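Local coordinates for 6b protein (Agrobacterium vitis, PDB 3AQ2), which probably disturbs plant cell proliferation by acting on the host's miRNA machinery, through a domain with an ADP-ribosylation fold, at residues R12-R15 and R16-R19; S21-S24 and Q25-Q29; V68-E72 and V73-L77; A97-P100 and W101-D104. All blocks are in the same frame, centred on the assembly; numbering follows the deposited sequence.

Contact 1 of 4, residues R12-R15 and R16-R19; sequences RDLR and RILR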
loop_
_atom_site.group_PDB
_atom_site.type_symbol
_atom_site.label_atom_id
_atom_site.label_comp_id
_atom_site.label_asym_id
_atom_site.label_seq_id
_atom_site.Cartn_x
_atom_site.Cartn_y
_atom_site.Cartn_z
ATOM N N ARG A 12 -8.885 8.460 4.257
ATOM C CA ARG A 12 -8.708 8.996 5.607
ATOM C C ARG A 12 -7.318 9.614 5.667
ATOM O O ARG A 12 -6.308 8.903 5.598
ATOM C CB ARG A 12 -8.831 7.920 6.688
ATOM C CG ARG A 12 -10.201 7.256 6.939
ATOM C CD ARG A 12 -11.397 7.865 6.259
ATOM N NE ARG A 12 -12.622 7.225 6.749
ATOM C CZ ARG A 12 -13.769 7.176 6.072
ATOM N NH1 ARG A 12 -13.868 7.722 4.862
ATOM N NH2 ARG A 12 -14.820 6.561 6.608
ATOM N N ASP A 13 -7.268 10.941 5.780
ATOM C CA ASP A 13 -5.984 11.622 5.889
ATOM C C ASP A 13 -5.592 11.690 7.363
ATOM O O ASP A 13 -6.136 12.501 8.127
ATOM C CB ASP A 13 -6.061 13.017 5.269
ATOM C CG ASP A 13 -4.717 13.741 5.252
ATOM O OD1 ASP A 13 -3.715 13.222 5.792
ATOM O OD2 ASP A 13 -4.677 14.866 4.692
ATOM N N LEU A 14 -4.671 10.809 7.759
ATOM C CA LEU A 14 -4.288 10.670 9.161
ATOM C C LEU A 14 -2.936 11.331 9.452
ATOM O O LEU A 14 -2.323 11.061 10.490
ATOM C CB LEU A 14 -4.257 9.187 9.569
ATOM C CG LEU A 14 -5.559 8.428 9.293
ATOM C CD1 LEU A 14 -5.425 6.948 9.681
ATOM C CD2 LEU A 14 -6.740 9.092 10.003
ATOM N N ARG A 15 -2.486 12.215 8.555
ATOM C CA ARG A 15 -1.161 12.842 8.710
ATOM C C ARG A 15 -0.993 13.692 9.974
ATOM O O ARG A 15 0.137 13.935 10.395
ATOM C CB ARG A 15 -0.778 13.662 7.473
ATOM C CG ARG A 15 -0.412 12.819 6.267
ATOM C CD ARG A 15 -0.120 13.698 5.066
ATOM N NE ARG A 15 -1.340 14.311 4.548
ATOM C CZ ARG A 15 -1.377 15.172 3.533
ATOM N NH1 ARG A 15 -0.252 15.537 2.929
ATOM N NH2 ARG A 15 -2.534 15.675 3.131
ATOM N N ARG A 16 -2.101 14.145 10.559
ATOM C CA ARG A 16 -2.050 14.941 11.796
ATOM C C ARG A 16 -2.385 14.098 13.017
ATOM O O ARG A 16 -2.550 14.626 14.120
ATOM C CB ARG A 16 -2.943 16.179 11.684
ATOM C CG ARG A 16 -2.566 17.019 10.486
ATOM C CD ARG A 16 -3.034 18.455 10.562
ATOM N NE ARG A 16 -2.496 19.208 9.428
ATOM C CZ ARG A 16 -1.258 19.703 9.359
ATOM N NH1 ARG A 16 -0.406 19.550 10.367
ATOM N NH2 ARG A 16 -0.870 20.365 8.276
ATOM N N ILE A 17 -2.466 12.780 12.813
ATOM C CA ILE A 17 -2.617 11.846 13.927
ATOM C C ILE A 17 -1.254 11.194 14.150
ATOM O O ILE A 17 -0.862 10.257 13.429
ATOM C CB ILE A 17 -3.710 10.766 13.673
ATOM C CG1 ILE A 17 -5.062 11.401 13.319
ATOM C CG2 ILE A 17 -3.869 9.881 14.909
ATOM C CD1 ILE A 17 -5.633 12.295 14.378
ATOM N N LEU A 18 -0.537 11.701 15.151
ATOM C CA LEU A 18 0.890 11.409 15.277
ATOM C C LEU A 18 1.254 10.561 16.487
ATOM O O LEU A 18 2.399 10.128 16.624
ATOM C CB LEU A 18 1.717 12.704 15.226
ATOM C CG LEU A 18 1.650 13.453 13.886
ATOM C CD1 LEU A 18 2.359 14.784 13.991
ATOM C CD2 LEU A 18 2.213 12.619 12.731
ATOM N N ARG A 19 0.280 10.306 17.351
ATOM C CA ARG A 19 0.489 9.393 18.462
ATOM C C ARG A 19 0.178 7.974 18.018
ATOM O O ARG A 19 -0.876 7.710 17.425
ATOM C CB ARG A 19 -0.366 9.804 19.656
ATOM C CG ARG A 19 0.028 11.164 20.224
ATOM C CD ARG A 19 -0.790 11.498 21.443
ATOM N NE ARG A 19 -0.546 10.545 22.525
ATOM C CZ ARG A 19 -1.434 9.658 22.955
ATOM N NH1 ARG A 19 -2.652 9.603 22.431
ATOM N NH2 ARG A 19 -1.105 8.833 23.932
HETATM O O HOH W 1 -4.877 14.026 9.929
#
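Ile17 has CG1 anti to its own carbonyl carbon (chi1 -55°), which keeps the branch beside the backbone N and brings CG1 to 4.4 Å from Leu14 CD2, a loose apolar touch across a type I beta turn running from Leu14 to Ile17. The turn is closed by Ile17 N, which donates to Leu14 O over 2.9 Å. Leu18 follows, its CD2 resting 3.4 Å from Arg15 O.

Asp13, just before the turn, is bound to Arg15 within it. With its chain bent at chi3 (-71°), Arg15 lays the NE/NH2 edge of its guanidinium along Asp13 in a side-on salt bridge, Arg15 NE to Asp13 OD1 at 2.9 Å and Arg15 NH2 to Asp13 OD2 at 2.8 Å. Asp13 OD1 also accepts from Arg15 N, on the opposite face of the carboxylate plane, and this makes an Asx turn. Water 1 bridges the backbone, donating to Asp13 O and accepting from Arg16 N at 2.8 Å.

The turn links strand 12-13, which runs parallel to strand 199-202 at one edge of a mixed sheet, to helix 20-38. Leu14 packs on Leu23 and Leu27 of that helix, while Arg15 NH1 hydrogen-bonds Gln76 OE1 of helix 72-81.

Contact 2 of 4, residues S21-S24 and Q25-Q29; sequences SELS and QHLRQ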
loop_
_atom_site.group_PDB
_atom_site.type_symbol
_atom_site.label_atom_id
_atom_site.label_comp_id
_atom_site.label_asym_id
_atom_site.label_seq_id
_atom_site.Cartn_x
_atom_site.Cartn_y
_atom_site.Cartn_z
ATOM N N SER A 21 -0.759 5.095 19.464
ATOM C CA SER A 21 -1.989 4.434 19.891
ATOM C C SER A 21 -3.212 4.993 19.154
ATOM O O SER A 21 -4.060 4.219 18.686
ATOM C CB SER A 21 -2.147 4.507 21.409
ATOM O OG SER A 21 -2.247 5.852 21.845
ATOM N N GLU A 22 -3.270 6.317 19.009
ATOM C CA GLU A 22 -4.369 6.973 18.285
ATOM C C GLU A 22 -4.351 6.568 16.812
ATOM O O GLU A 22 -5.390 6.261 16.213
ATOM C CB GLU A 22 -4.260 8.493 18.367
ATOM C CG GLU A 22 -4.559 9.098 19.712
ATOM C CD GLU A 22 -4.533 10.622 19.664
ATOM O OE1 GLU A 22 -4.880 11.205 18.600
ATOM O OE2 GLU A 22 -4.185 11.232 20.701
ATOM N N LEU A 23 -3.167 6.561 16.215
ATOM C CA LEU A 23 -3.084 6.210 14.805
ATOM C C LEU A 23 -3.595 4.799 14.544
ATOM O O LEU A 23 -4.335 4.571 13.592
ATOM C CB LEU A 23 -1.652 6.345 14.303
ATOM C CG LEU A 23 -1.489 6.033 12.815
ATOM C CD1 LEU A 23 -2.214 7.059 11.948
ATOM C CD2 LEU A 23 -0.012 6.035 12.500
ATOM N N SER A 24 -3.213 3.857 15.405
ATOM C CA SER A 24 -3.632 2.471 15.247
ATOM C C SER A 24 -5.152 2.351 15.280
ATOM O O SER A 24 -5.736 1.616 14.476
ATOM C CB SER A 24 -2.982 1.594 16.319
ATOM O OG SER A 24 -3.462 0.257 16.264
ATOM N N GLN A 25 -5.780 3.083 16.199
ATOM C CA GLN A 25 -7.238 3.084 16.345
ATOM C C GLN A 25 -7.914 3.658 15.094
ATOM O O GLN A 25 -8.892 3.090 14.599
ATOM C CB GLN A 25 -7.644 3.866 17.594
ATOM C CG GLN A 25 -7.161 3.227 18.904
ATOM C CD GLN A 25 -7.180 4.191 20.092
ATOM O OE1 GLN A 25 -7.726 5.294 20.011
ATOM N NE2 GLN A 25 -6.594 3.765 21.209
ATOM N N HIS A 26 -7.384 4.770 14.579
ATOM C CA HIS A 26 -7.926 5.367 13.342
ATOM C C HIS A 26 -7.782 4.437 12.140
ATOM O O HIS A 26 -8.674 4.370 11.288
ATOM C CB HIS A 26 -7.265 6.717 13.034
ATOM C CG HIS A 26 -7.795 7.851 13.853
ATOM N ND1 HIS A 26 -8.775 8.707 13.395
ATOM C CD2 HIS A 26 -7.487 8.267 15.104
ATOM C CE1 HIS A 26 -9.043 9.604 14.328
ATOM N NE2 HIS A 26 -8.276 9.359 15.377
ATOM N N LEU A 27 -6.652 3.738 12.052
ATOM C CA LEU A 27 -6.431 2.785 10.955
ATOM C C LEU A 27 -7.423 1.627 11.041
ATOM O O LEU A 27 -7.973 1.207 10.026
ATOM C CB LEU A 27 -4.992 2.286 10.947
ATOM C CG LEU A 27 -3.955 3.301 10.467
ATOM C CD1 LEU A 27 -2.533 2.805 10.788
ATOM C CD2 LEU A 27 -4.091 3.523 8.957
ATOM N N ARG A 28 -7.651 1.132 12.257
ATOM C CA ARG A 28 -8.613 0.044 12.484
ATOM C C ARG A 28 -9.999 0.445 11.989
ATOM O O ARG A 28 -10.650 -0.322 11.267
ATOM C CB ARG A 28 -8.662 -0.334 13.972
ATOM C CG ARG A 28 -9.550 -1.532 14.275
ATOM C CD ARG A 28 -9.430 -1.950 15.740
ATOM N NE ARG A 28 -10.256 -3.126 16.024
ATOM C CZ ARG A 28 -10.334 -3.740 17.205
ATOM N NH1 ARG A 28 -9.628 -3.307 18.247
ATOM N NH2 ARG A 28 -11.127 -4.800 17.345
ATOM N N GLN A 29 -10.424 1.650 12.356
ATOM C CA GLN A 29 -11.744 2.158 11.992
ATOM C C GLN A 29 -11.843 2.415 10.491
ATOM O O GLN A 29 -12.894 2.179 9.893
ATOM C CB GLN A 29 -12.080 3.441 12.754
ATOM C CG GLN A 29 -13.562 3.831 12.671
ATOM C CD GLN A 29 -14.483 2.743 13.210
ATOM O OE1 GLN A 29 -14.256 2.213 14.296
ATOM N NE2 GLN A 29 -15.528 2.404 12.448
HETATM O O HOH W 2 -7.539 10.885 17.769
#
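Leu23 and Leu27 sit one turn apart on the alpha helix 20-38, and their side chains slant across each other, with Leu23 CG 4.0 Å from Leu27 CD1. The two leave the backbone differently. Leu23 sends CG anti to its backbone N (chi1 -178°), whereas Leu27 has CG anti to the carbonyl carbon (chi1 -73°), which lays its CG back over Leu23 O at 3.4 Å. Both are buried, and both reach Phe134 of strand 133-137, so this is the face the helix turns to the sheet.

Elsewhere, side chains lie back against carbonyl oxygens of the turn before. Gln25 runs back along the preceding turn, its CG 3.3 Å from Ser21 O, with the extended chain carrying the amide past that carbonyl. His26 turns its ring edge to the previous turn: CD2 comes within 3.1 Å of Glu22 O, which lies near the ring plane. The same carbonyl accepts the helical bond from His26 N. Glu22 OE2 forms a salt bridge with Arg19 NH1, at the N-cap. The other carboxylate oxygen, Glu22 OE1, is joined to the imidazole through water 2, at the ring edge and in plane: the water donates to Glu22 OE1 at 2.8 Å and lies 2.9 Å from His26 NE2.

Contact 3 of 4, residues V68-E72 and V73-L77; sequences VYVDE and VTAQL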
loop_
_atom_site.group_PDB
_atom_site.type_symbol
_atom_site.label_atom_id
_atom_site.label_comp_id
_atom_site.label_asym_id
_atom_site.label_seq_id
_atom_site.Cartn_x
_atom_site.Cartn_y
_atom_site.Cartn_z
ATOM N N VAL A 68 2.332 0.825 2.109
ATOM C CA VAL A 68 3.284 1.190 1.058
ATOM C C VAL A 68 3.919 2.500 1.517
ATOM O O VAL A 68 3.251 3.521 1.630
ATOM C CB VAL A 68 2.626 1.333 -0.340
ATOM C CG1 VAL A 68 3.641 1.828 -1.356
ATOM C CG2 VAL A 68 2.035 -0.011 -0.786
ATOM N N TYR A 69 5.215 2.440 1.817
ATOM C CA TYR A 69 5.928 3.591 2.356
ATOM C C TYR A 69 6.334 4.575 1.258
ATOM O O TYR A 69 6.752 4.172 0.164
ATOM C CB TYR A 69 7.111 3.116 3.211
ATOM C CG TYR A 69 6.602 2.441 4.462
ATOM C CD1 TYR A 69 6.441 1.048 4.528
ATOM C CD2 TYR A 69 6.191 3.208 5.555
ATOM C CE1 TYR A 69 5.930 0.440 5.679
ATOM C CE2 TYR A 69 5.679 2.607 6.711
ATOM C CZ TYR A 69 5.552 1.236 6.769
ATOM O OH TYR A 69 5.029 0.680 7.918
ATOM N N VAL A 70 6.174 5.868 1.548
ATOM C CA VAL A 70 6.358 6.927 0.540
ATOM C C VAL A 70 6.870 8.215 1.206
ATOM O O VAL A 70 6.905 8.316 2.437
ATOM C CB VAL A 70 5.026 7.249 -0.211
ATOM C CG1 VAL A 70 4.508 6.031 -0.974
ATOM C CG2 VAL A 70 3.954 7.743 0.771
ATOM N N ASP A 71 7.270 9.185 0.390
ATOM C CA ASP A 71 7.593 10.528 0.877
ATOM C C ASP A 71 6.303 11.368 0.979
ATOM O O ASP A 71 5.251 10.932 0.501
ATOM C CB ASP A 71 8.565 11.172 -0.091
ATOM C CG ASP A 71 7.980 11.290 -1.466
ATOM O OD1 ASP A 71 7.987 10.280 -2.203
ATOM O OD2 ASP A 71 7.487 12.387 -1.794
ATOM N N GLU A 72 6.355 12.554 1.596
ATOM C CA GLU A 72 5.095 13.287 1.816
ATOM C C GLU A 72 4.461 13.790 0.524
ATOM O O GLU A 72 3.242 13.771 0.395
ATOM C CB GLU A 72 5.196 14.434 2.836
ATOM C CG GLU A 72 3.793 14.835 3.356
ATOM C CD GLU A 72 3.769 16.003 4.330
ATOM O OE1 GLU A 72 4.846 16.519 4.711
ATOM O OE2 GLU A 72 2.644 16.411 4.707
ATOM N N VAL A 73 5.281 14.195 -0.440
ATOM C CA VAL A 73 4.734 14.671 -1.721
ATOM C C VAL A 73 3.963 13.544 -2.420
ATOM O O VAL A 73 2.824 13.734 -2.865
ATOM C CB VAL A 73 5.825 15.291 -2.623
ATOM C CG1 VAL A 73 5.250 15.645 -3.999
ATOM C CG2 VAL A 73 6.387 16.538 -1.960
ATOM N N THR A 74 4.569 12.361 -2.457
ATOM C CA THR A 74 3.936 11.184 -3.048
ATOM C C THR A 74 2.684 10.788 -2.273
ATOM O O THR A 74 1.668 10.431 -2.867
ATOM C CB THR A 74 4.945 10.024 -3.132
ATOM O OG1 THR A 74 6.026 10.427 -3.979
ATOM C CG2 THR A 74 4.301 8.758 -3.689
ATOM N N ALA A 75 2.754 10.873 -0.944
ATOM C CA ALA A 75 1.594 10.565 -0.098
ATOM C C ALA A 75 0.389 11.435 -0.494
ATOM O O ALA A 75 -0.719 10.926 -0.668
ATOM C CB ALA A 75 1.951 10.761 1.374
ATOM N N GLN A 76 0.627 12.732 -0.666
ATOM C CA GLN A 76 -0.436 13.678 -0.997
ATOM C C GLN A 76 -0.981 13.382 -2.393
ATOM O O GLN A 76 -2.196 13.301 -2.583
ATOM C CB GLN A 76 0.086 15.114 -0.896
ATOM C CG GLN A 76 -0.998 16.165 -0.715
ATOM C CD GLN A 76 -0.473 17.433 -0.066
ATOM O OE1 GLN A 76 0.257 17.384 0.933
ATOM N NE2 GLN A 76 -0.844 18.581 -0.628
ATOM N N LEU A 77 -0.083 13.212 -3.361
ATOM C CA LEU A 77 -0.478 12.907 -4.739
ATOM C C LEU A 77 -1.318 11.639 -4.796
ATOM O O LEU A 77 -2.370 11.611 -5.427
ATOM C CB LEU A 77 0.748 12.748 -5.643
ATOM C CG LEU A 77 0.484 12.285 -7.086
ATOM C CD1 LEU A 77 -0.116 13.413 -7.931
ATOM C CD2 LEU A 77 1.761 11.747 -7.714
#
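Asp71 and Thr74 make the tightest polar contact here, their side chains crossing at about a right angle. Thr74 OG1 donates to Asp71 OD1 over 2.6 Å, on the syn side of that oxygen, while Thr74 N donates to Asp71 OD2 at 3.0 Å from above the carboxylate plane. One carboxylate thus takes both the hydroxyl and the amide of a single residue, one to each oxygen, and its rotation is fixed. Its reach depends on chi1: CG stands between the backbone N and the carbonyl carbon (60°), the crowded position, which folds the carboxylate over the start of the helix. Hydrogen bonds to the first-turn amide and the helix dipole would both favour a negative charge on Asp71.

The backbone carries on from this cap. Ala75 N donates to Asp71 O at 2.9 Å, and Gln76 N donates to Glu72 O at 3.0 Å.

Next to the cap, on the strand side, the contact is apolar. Val70, the last residue of its strand, points toward the helix: CG2 meets Ala75 CB at 3.7 Å, and CG1 lies 3.9 Å from Thr74 CG2. Thr74 therefore divides its work, with the hydroxyl turned to Asp71 and the methyl to Val70.

Farther out, Val70 packs on Leu135 of strand 133-137 and on Pro85, and Thr74 touches Phe121. The whole is a strand-to-helix junction, in which edge strand 66-70 passes into helix 72-81 through a classic Asp N-cap.

Contact 4 of 4, residues A97-P100 and W101-D104; sequences AMPP and WLLD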
loop_
_atom_site.group_PDB
_atom_site.type_symbol
_atom_site.label_atom_id
_atom_site.label_comp_id
_atom_site.label_asym_id
_atom_site.label_seq_id
_atom_site.Cartn_x
_atom_site.Cartn_y
_atom_site.Cartn_z
ATOM N N ALA A 97 3.153 -5.838 5.924
ATOM C CA ALA A 97 2.326 -5.848 7.116
ATOM C C ALA A 97 2.983 -5.075 8.278
ATOM O O ALA A 97 2.299 -4.759 9.259
ATOM C CB ALA A 97 2.000 -7.297 7.534
ATOM N N MET A 98 4.285 -4.782 8.182
ATOM C CA MET A 98 4.972 -4.027 9.257
ATOM C C MET A 98 4.344 -2.648 9.323
ATOM O O MET A 98 4.418 -1.909 8.341
ATOM C CB MET A 98 6.454 -3.850 8.955
ATOM C CG MET A 98 7.264 -5.111 9.018
ATOM S SD MET A 98 8.997 -4.614 8.934
ATOM C CE MET A 98 9.796 -6.162 9.346
ATOM N N PRO A 99 3.705 -2.306 10.460
ATOM C CA PRO A 99 3.020 -1.021 10.547
ATOM C C PRO A 99 4.005 0.139 10.740
ATOM O O PRO A 99 5.175 -0.084 11.083
ATOM C CB PRO A 99 2.118 -1.191 11.770
ATOM C CG PRO A 99 2.878 -2.110 12.656
ATOM C CD PRO A 99 3.563 -3.077 11.711
ATOM N N PRO A 100 3.542 1.376 10.510
ATOM C CA PRO A 100 4.451 2.531 10.546
ATOM C C PRO A 100 5.178 2.785 11.875
ATOM O O PRO A 100 6.171 3.513 11.888
ATOM C CB PRO A 100 3.530 3.717 10.187
ATOM C CG PRO A 100 2.343 3.111 9.533
ATOM C CD PRO A 100 2.168 1.754 10.121
ATOM N N TRP A 101 4.698 2.195 12.973
ATOM C CA TRP A 101 5.325 2.366 14.290
ATOM C C TRP A 101 6.229 1.205 14.695
ATOM O O TRP A 101 6.766 1.212 15.805
ATOM C CB TRP A 101 4.255 2.557 15.377
ATOM C CG TRP A 101 3.232 1.441 15.391
ATOM C CD1 TRP A 101 3.317 0.236 16.050
ATOM C CD2 TRP A 101 1.982 1.431 14.695
ATOM N NE1 TRP A 101 2.190 -0.518 15.800
ATOM C CE2 TRP A 101 1.357 0.193 14.971
ATOM C CE3 TRP A 101 1.320 2.358 13.875
ATOM C CZ2 TRP A 101 0.103 -0.147 14.447
ATOM C CZ3 TRP A 101 0.071 2.006 13.333
ATOM C CH2 TRP A 101 -0.525 0.773 13.640
ATOM N N LEU A 102 6.387 0.199 13.834
ATOM C CA LEU A 102 7.146 -0.996 14.242
ATOM C C LEU A 102 8.629 -0.702 14.412
ATOM O O LEU A 102 9.263 -1.136 15.391
ATOM C CB LEU A 102 6.954 -2.143 13.242
ATOM C CG LEU A 102 7.543 -3.482 13.708
ATOM C CD1 LEU A 102 6.694 -4.130 14.812
ATOM C CD2 LEU A 102 7.699 -4.437 12.524
ATOM N N LEU A 103 9.163 0.038 13.445
ATOM C CA LEU A 103 10.580 0.403 13.394
ATOM C C LEU A 103 10.711 1.890 13.118
ATOM O O LEU A 103 9.796 2.506 12.579
ATOM C CB LEU A 103 11.277 -0.369 12.274
ATOM C CG LEU A 103 11.273 -1.898 12.375
ATOM C CD1 LEU A 103 11.855 -2.482 11.099
ATOM C CD2 LEU A 103 12.043 -2.366 13.587
ATOM N N ASP A 104 11.854 2.466 13.482
ATOM C CA ASP A 104 12.150 3.860 13.142
ATOM C C ASP A 104 12.226 3.948 11.609
ATOM O O ASP A 104 12.622 2.969 10.957
ATOM C CB ASP A 104 13.482 4.280 13.777
ATOM C CG ASP A 104 13.831 5.744 13.519
ATOM O OD1 ASP A 104 14.388 6.069 12.441
ATOM O OD2 ASP A 104 13.575 6.581 14.410
HETATM O O HOH W 3 7.854 0.374 10.841
HETATM O O HOH W 4 8.436 3.276 10.302
#
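A type I beta turn from Pro99 to Leu102, in the loop between strand 93-96 and helix 105-115, is braced by a CH-pi contact between Pro99 and Trp101. Pro99 CB sits over one face of the indole, 3.6 Å from the centroid of the six-membered ring and 16° off its normal. Trp101 reaches this place with CG between its backbone N and carbonyl carbon (chi1 55°), which swings the indole back across the proline. Pro100, whose side chain lies beside the indole, brings CD to 3.8 Å from Trp101 CZ3. Farther out, Trp101 packs against Leu23, Ser24 and Leu27 of helix 20-38, fixing this turn to the helix.

The turn is closed by Leu102 N, which donates to Pro99 O at 3.0 Å. Met98, just before the turn, slants across Leu102 and Leu103: its CG meets Leu102 CD2 at 3.6 Å, and SD lies 4.2 Å from Leu103 CD1. Tyr156 of strand 154-161 packs on both Met98 and Leu102, and Tyr69 OH bonds Met98 O. Two waters bridge the backbone: water 3 accepts from Leu103 N at 2.9 Å and also bonds Pro99 O, and water 4 lies 2.8 Å from Pro100 O and from Leu103 O.

In the fold
From the N terminus, contact 1 closes the turn after strand 12-13, and contact 2 follows it on helix 20-38. Contact 3 comes later, where strand 66-70 passes into helix 72-81, and contact 4 lies in the loop between strand 93-96 and helix 105-115. All are local and in series, so none nests in or crosses another; space joins them instead. Contact 1 packs on contact 2 through Leu14 and Ile17, and reaches contact 3 through Arg15 and Gln76. Trp101 of contact 4 packs against contact 2, while contacts 3 and 4 meet through Tyr69. Contacts 1 and 3 stand at opposite edges of one sheet, at its outermost strands 12-13 and 66-70.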